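Local coordinates for protein tyrosyl-tRNA synthetase (Aeropyrum pernix, PDB 2CYA) that probably catalyses the two-step attachment of tyrosine to tRNA(Tyr), first activating the amino acid with ATP and then transferring it to the tRNA acceptor end, at residues I173-D186 / L201-I213. Residues are numbered along the deposited sequence; the frame is centred on the assembly and turned at random.
Sequences IFYMDLDIALGGMD and LGRKKPVAIHTPI. With SO4 (sulfate ion), chain D.
Strands 180-184 and 207-211 run parallel at 24°, Ile180 level with Val207 and Gly184 with Thr211. The ladder begins with Val207 N to Asp179 O (2.8 Å) and continues through Ala181, Ile209, Gly183 and Thr211. Branched aliphatic side chains suit the face carrying Ile180, Leu182, Val207 and Ile209: Ile180 CG2, anti to its own N, reaches Ile209 CD1 at 3.5 Å, and Leu182 CD1 meets Ile209 CG2. On the face carrying Ala181 and His210, the bent chain of Met185, just past the strand, brings SD within 3.4 Å of His210 CB, oblique to a ring whose ND1 bonds to Glu19 and NE2 to His191. At Gly184 a CB would run into O2 of a sulfate, probably from the crystallisation liquor, which takes a weak bond from Gly184 N.

Before the strands, Arg203 CB sits over one face of the Phe174 ring, 3.8 Å from its centroid, a CH-pi contact, while Pro206 CD approaches the edge and Leu201 CD2 touches CE2. Were Phe174 replaced by alanine, Arg203 CB would lose its aromatic face and Leu201 CD2 its neighbour, which is likely to leave the arginine's aliphatic stem free to shift. Lys204, long enough when extended beyond CG to serve two aspartates, forms salt bridges from NZ to Asp177 OD2 (3.2 Å) and Asp179 OD1 (3.5 Å), both weak as hydrogen bonds; Asp179 OD2 accepts from Lys37 N.

Helix 188-198 connects the strands in a beta-alpha-beta unit of the class I synthetase Rossmann-like fold. Strand 37-42 flanks 180-184, strand 19-21 flanks 207-211, and helix 124-135 packs against Phe174 and Leu201.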
loop_
_atom_site.group_PDB
_atom_site.type_symbol
_atom_site.label_atom_id
_atom_site.label_comp_id
_atom_site.label_asym_id
_atom_site.label_seq_id
_atom_site.Cartn_x
_atom_site.Cartn_y
_atom_site.Cartn_z
ATOM N N ILE A 173 11.909 1.302 -8.049
ATOM C CA ILE A 173 12.568 1.482 -9.344
ATOM C C ILE A 173 12.139 2.800 -9.981
ATOM O O ILE A 173 12.982 3.582 -10.405
ATOM C CB ILE A 173 12.231 0.287 -10.308
ATOM C CG1 ILE A 173 12.911 -0.989 -9.793
ATOM C CG2 ILE A 173 12.668 0.593 -11.748
ATOM C CD1 ILE A 173 12.377 -2.268 -10.431
ATOM N N PHE A 174 10.836 3.067 -10.040
ATOM C CA PHE A 174 10.391 4.319 -10.659
ATOM C C PHE A 174 10.794 5.536 -9.820
ATOM O O PHE A 174 11.278 6.542 -10.355
ATOM C CB PHE A 174 8.865 4.342 -10.874
ATOM C CG PHE A 174 8.338 3.250 -11.795
ATOM C CD1 PHE A 174 9.106 2.760 -12.853
ATOM C CD2 PHE A 174 7.031 2.771 -11.638
ATOM C CE1 PHE A 174 8.587 1.819 -13.739
ATOM C CE2 PHE A 174 6.492 1.824 -12.519
ATOM C CZ PHE A 174 7.264 1.343 -13.571
ATOM N N TYR A 175 10.601 5.451 -8.507
ATOM C CA TYR A 175 10.943 6.568 -7.634
ATOM C C TYR A 175 12.410 6.973 -7.794
ATOM O O TYR A 175 12.727 8.161 -7.809
ATOM C CB TYR A 175 10.678 6.206 -6.174
ATOM C CG TYR A 175 10.947 7.339 -5.208
ATOM C CD1 TYR A 175 9.975 8.312 -4.949
ATOM C CD2 TYR A 175 12.168 7.428 -4.532
ATOM C CE1 TYR A 175 10.216 9.349 -4.027
ATOM C CE2 TYR A 175 12.417 8.453 -3.618
ATOM C CZ TYR A 175 11.438 9.408 -3.370
ATOM O OH TYR A 175 11.695 10.425 -2.472
ATOM N N MET A 176 13.306 5.992 -7.909
ATOM C CA MET A 176 14.736 6.284 -8.077
ATOM C C MET A 176 15.113 6.624 -9.513
ATOM O O MET A 176 16.296 6.757 -9.846
ATOM C CB MET A 176 15.576 5.126 -7.557
ATOM C CG MET A 176 15.470 4.978 -6.043
ATOM S SD MET A 176 16.533 3.708 -5.362
ATOM C CE MET A 176 15.436 2.415 -5.348
ATOM N N ASP A 177 14.099 6.757 -10.365
ATOM C CA ASP A 177 14.308 7.162 -11.747
ATOM C C ASP A 177 15.361 6.312 -12.442
ATOM O O ASP A 177 16.288 6.834 -13.053
ATOM C CB ASP A 177 14.741 8.633 -11.753
ATOM C CG ASP A 177 14.619 9.273 -13.129
ATOM O OD1 ASP A 177 13.585 9.037 -13.793
ATOM O OD2 ASP A 177 15.543 10.012 -13.526
ATOM N N LEU A 178 15.201 5.001 -12.356
ATOM C CA LEU A 178 16.172 4.077 -12.919
ATOM C C LEU A 178 15.995 3.644 -14.372
ATOM O O LEU A 178 14.865 3.460 -14.862
ATOM C CB LEU A 178 16.215 2.819 -12.061
ATOM C CG LEU A 178 16.473 3.014 -10.574
ATOM C CD1 LEU A 178 16.368 1.626 -9.920
ATOM C CD2 LEU A 178 17.862 3.670 -10.319
ATOM N N ASP A 179 17.132 3.463 -15.045
ATOM C CA ASP A 179 17.146 2.965 -16.425
ATOM C C ASP A 179 17.391 1.456 -16.358
ATOM O O ASP A 179 17.043 0.720 -17.287
ATOM C CB ASP A 179 18.287 3.615 -17.210
ATOM C CG ASP A 179 18.138 5.093 -17.295
ATOM O OD1 ASP A 179 17.234 5.546 -18.013
ATOM O OD2 ASP A 179 18.902 5.799 -16.625
ATOM N N ILE A 180 17.992 1.012 -15.253
ATOM C CA ILE A 180 18.329 -0.400 -15.051
ATOM C C ILE A 180 18.044 -0.954 -13.655
ATOM O O ILE A 180 18.349 -0.332 -12.647
ATOM C CB ILE A 180 19.837 -0.660 -15.287
ATOM C CG1 ILE A 180 20.249 -0.303 -16.715
ATOM C CG2 ILE A 180 20.144 -2.121 -15.015
ATOM C CD1 ILE A 180 21.764 -0.298 -16.888
ATOM N N ALA A 181 17.516 -2.165 -13.621
ATOM C CA ALA A 181 17.219 -2.855 -12.379
ATOM C C ALA A 181 18.041 -4.151 -12.355
ATOM O O ALA A 181 17.795 -5.062 -13.142
ATOM C CB ALA A 181 15.725 -3.184 -12.308
ATOM N N LEU A 182 19.032 -4.221 -11.475
ATOM C CA LEU A 182 19.837 -5.425 -11.346
ATOM C C LEU A 182 19.243 -6.254 -10.212
ATOM O O LEU A 182 18.740 -5.706 -9.234
ATOM C CB LEU A 182 21.280 -5.060 -10.992
ATOM C CG LEU A 182 22.208 -6.205 -10.577
ATOM C CD1 LEU A 182 22.551 -7.023 -11.816
ATOM C CD2 LEU A 182 23.494 -5.653 -9.935
ATOM N N GLY A 183 19.294 -7.571 -10.343
ATOM C CA GLY A 183 18.785 -8.422 -9.294
ATOM C C GLY A 183 18.939 -9.884 -9.650
ATOM O O GLY A 183 19.253 -10.229 -10.795
ATOM N N GLY A 184 18.727 -10.754 -8.668
ATOM C CA GLY A 184 18.813 -12.173 -8.922
ATOM C C GLY A 184 17.605 -12.570 -9.746
ATOM O O GLY A 184 16.659 -11.788 -9.901
ATOM N N MET A 185 17.616 -13.783 -10.273
ATOM C CA MET A 185 16.491 -14.264 -11.069
ATOM C C MET A 185 15.223 -14.338 -10.255
ATOM O O MET A 185 14.138 -14.444 -10.815
ATOM C CB MET A 185 16.796 -15.641 -11.654
ATOM C CG MET A 185 17.627 -15.585 -12.911
ATOM S SD MET A 185 16.738 -14.771 -14.268
ATOM C CE MET A 185 15.808 -16.142 -14.957
ATOM N N ASP A 186 15.339 -14.295 -8.931
ATOM C CA ASP A 186 14.146 -14.334 -8.091
ATOM C C ASP A 186 13.402 -12.991 -8.115
ATOM O O ASP A 186 12.300 -12.878 -7.567
ATOM C CB ASP A 186 14.500 -14.746 -6.642
ATOM C CG ASP A 186 15.492 -13.799 -5.972
ATOM O OD1 ASP A 186 16.356 -13.229 -6.661
ATOM O OD2 ASP A 186 15.429 -13.636 -4.740
ATOM N N LEU A 201 2.359 4.683 -16.835
ATOM C CA LEU A 201 2.556 5.728 -15.833
ATOM C C LEU A 201 3.505 6.836 -16.256
ATOM O O LEU A 201 3.806 7.721 -15.464
ATOM C CB LEU A 201 3.118 5.136 -14.530
ATOM C CG LEU A 201 2.257 4.253 -13.632
ATOM C CD1 LEU A 201 1.624 3.134 -14.426
ATOM C CD2 LEU A 201 3.131 3.695 -12.524
ATOM N N GLY A 202 4.010 6.796 -17.477
ATOM C CA GLY A 202 4.938 7.844 -17.869
ATOM C C GLY A 202 6.276 7.715 -17.160
ATOM O O GLY A 202 6.969 8.701 -16.956
ATOM N N ARG A 203 6.650 6.494 -16.788
ATOM C CA ARG A 203 7.924 6.247 -16.119
ATOM C C ARG A 203 8.838 5.450 -17.040
ATOM O O ARG A 203 8.361 4.734 -17.906
ATOM C CB ARG A 203 7.693 5.451 -14.827
ATOM C CG ARG A 203 7.059 6.268 -13.725
ATOM C CD ARG A 203 8.076 7.272 -13.230
ATOM N NE ARG A 203 7.462 8.275 -12.383
ATOM C CZ ARG A 203 8.134 9.041 -11.535
ATOM N NH1 ARG A 203 9.455 8.912 -11.421
ATOM N NH2 ARG A 203 7.480 9.932 -10.802
ATOM N N LYS A 204 10.148 5.555 -16.830
ATOM C CA LYS A 204 11.124 4.832 -17.646
ATOM C C LYS A 204 10.958 3.311 -17.521
ATOM O O LYS A 204 10.882 2.773 -16.407
ATOM C CB LYS A 204 12.552 5.183 -17.219
ATOM C CG LYS A 204 13.002 6.629 -17.416
ATOM C CD LYS A 204 14.357 6.800 -16.716
ATOM C CE LYS A 204 14.968 8.168 -16.900
ATOM N NZ LYS A 204 16.217 8.250 -16.073
ATOM N N LYS A 205 10.894 2.633 -18.665
ATOM C CA LYS A 205 10.779 1.176 -18.721
ATOM C C LYS A 205 12.214 0.708 -18.458
ATOM O O LYS A 205 13.095 0.887 -19.298
ATOM C CB LYS A 205 10.335 0.756 -20.115
ATOM C CG LYS A 205 9.972 -0.692 -20.269
ATOM C CD LYS A 205 9.644 -0.972 -21.723
ATOM C CE LYS A 205 9.114 -2.365 -21.897
ATOM N NZ LYS A 205 8.648 -2.565 -23.289
ATOM N N PRO A 206 12.463 0.096 -17.290
ATOM C CA PRO A 206 13.811 -0.354 -16.961
ATOM C C PRO A 206 14.303 -1.604 -17.645
ATOM O O PRO A 206 13.541 -2.558 -17.862
ATOM C CB PRO A 206 13.734 -0.570 -15.448
ATOM C CG PRO A 206 12.344 -1.198 -15.318
ATOM C CD PRO A 206 11.501 -0.302 -16.238
ATOM N N VAL A 207 15.597 -1.600 -17.957
ATOM C CA VAL A 207 16.250 -2.776 -18.518
ATOM C C VAL A 207 16.502 -3.661 -17.280
ATOM O O VAL A 207 17.113 -3.205 -16.315
ATOM C CB VAL A 207 17.622 -2.418 -19.127
ATOM C CG1 VAL A 207 18.446 -3.689 -19.307
ATOM C CG2 VAL A 207 17.437 -1.676 -20.474
ATOM N N ALA A 208 16.021 -4.904 -17.304
ATOM C CA ALA A 208 16.200 -5.836 -16.199
ATOM C C ALA A 208 17.427 -6.738 -16.388
ATOM O O ALA A 208 17.497 -7.493 -17.365
ATOM C CB ALA A 208 14.933 -6.717 -16.043
ATOM N N ILE A 209 18.372 -6.684 -15.445
ATOM C CA ILE A 209 19.591 -7.513 -15.516
ATOM C C ILE A 209 19.608 -8.495 -14.357
ATOM O O ILE A 209 19.751 -8.107 -13.191
ATOM C CB ILE A 209 20.886 -6.648 -15.472
ATOM C CG1 ILE A 209 20.949 -5.737 -16.700
ATOM C CG2 ILE A 209 22.125 -7.556 -15.426
ATOM C CD1 ILE A 209 21.990 -4.666 -16.622
ATOM N N HIS A 210 19.485 -9.775 -14.686
ATOM C CA HIS A 210 19.425 -10.819 -13.681
ATOM C C HIS A 210 20.667 -11.694 -13.532
ATOM O O HIS A 210 21.175 -12.261 -14.510
ATOM C CB HIS A 210 18.191 -11.684 -13.964
ATOM C CG HIS A 210 16.920 -10.893 -14.006
ATOM N ND1 HIS A 210 15.925 -11.118 -14.931
ATOM C CD2 HIS A 210 16.504 -9.838 -13.259
ATOM C CE1 HIS A 210 14.954 -10.238 -14.755
ATOM N NE2 HIS A 210 15.280 -9.450 -13.744
ATOM N N THR A 211 21.124 -11.796 -12.284
ATOM C CA THR A 211 22.274 -12.596 -11.911
ATOM C C THR A 211 21.815 -13.984 -11.447
ATOM O O THR A 211 20.681 -14.159 -10.994
ATOM C CB THR A 211 23.057 -11.922 -10.772
ATOM O OG1 THR A 211 22.175 -11.645 -9.680
ATOM C CG2 THR A 211 23.669 -10.624 -11.263
ATOM N N PRO A 212 22.692 -14.991 -11.569
ATOM C CA PRO A 212 22.365 -16.361 -11.160
ATOM C C PRO A 212 22.267 -16.526 -9.640
ATOM O O PRO A 212 22.937 -15.837 -8.880
ATOM C CB PRO A 212 23.508 -17.185 -11.768
ATOM C CG PRO A 212 24.668 -16.232 -11.698
ATOM C CD PRO A 212 24.045 -14.917 -12.155
ATOM N N ILE A 213 21.425 -17.451 -9.212
ATOM C CA ILE A 213 21.234 -17.719 -7.796
ATOM C C ILE A 213 21.878 -19.063 -7.496
ATOM O O ILE A 213 21.361 -20.097 -7.924
ATOM C CB ILE A 213 19.717 -17.782 -7.458
ATOM C CG1 ILE A 213 19.095 -16.389 -7.628
ATOM C CG2 ILE A 213 19.500 -18.310 -6.037
ATOM C CD1 ILE A 213 17.580 -16.378 -7.579
HETATM S S SO4 D . 18.797 -10.894 -4.665
HETATM O O1 SO4 D . 18.530 -9.445 -5.071
HETATM O O2 SO4 D . 18.565 -11.761 -5.897
HETATM O O3 SO4 D . 20.168 -10.989 -4.341
HETATM O O4 SO4 D . 17.742 -11.231 -3.770
HETATM O O HOH W 1 11.332 6.440 -13.687
HETATM O O HOH W 2 12.181 3.738 -14.032
#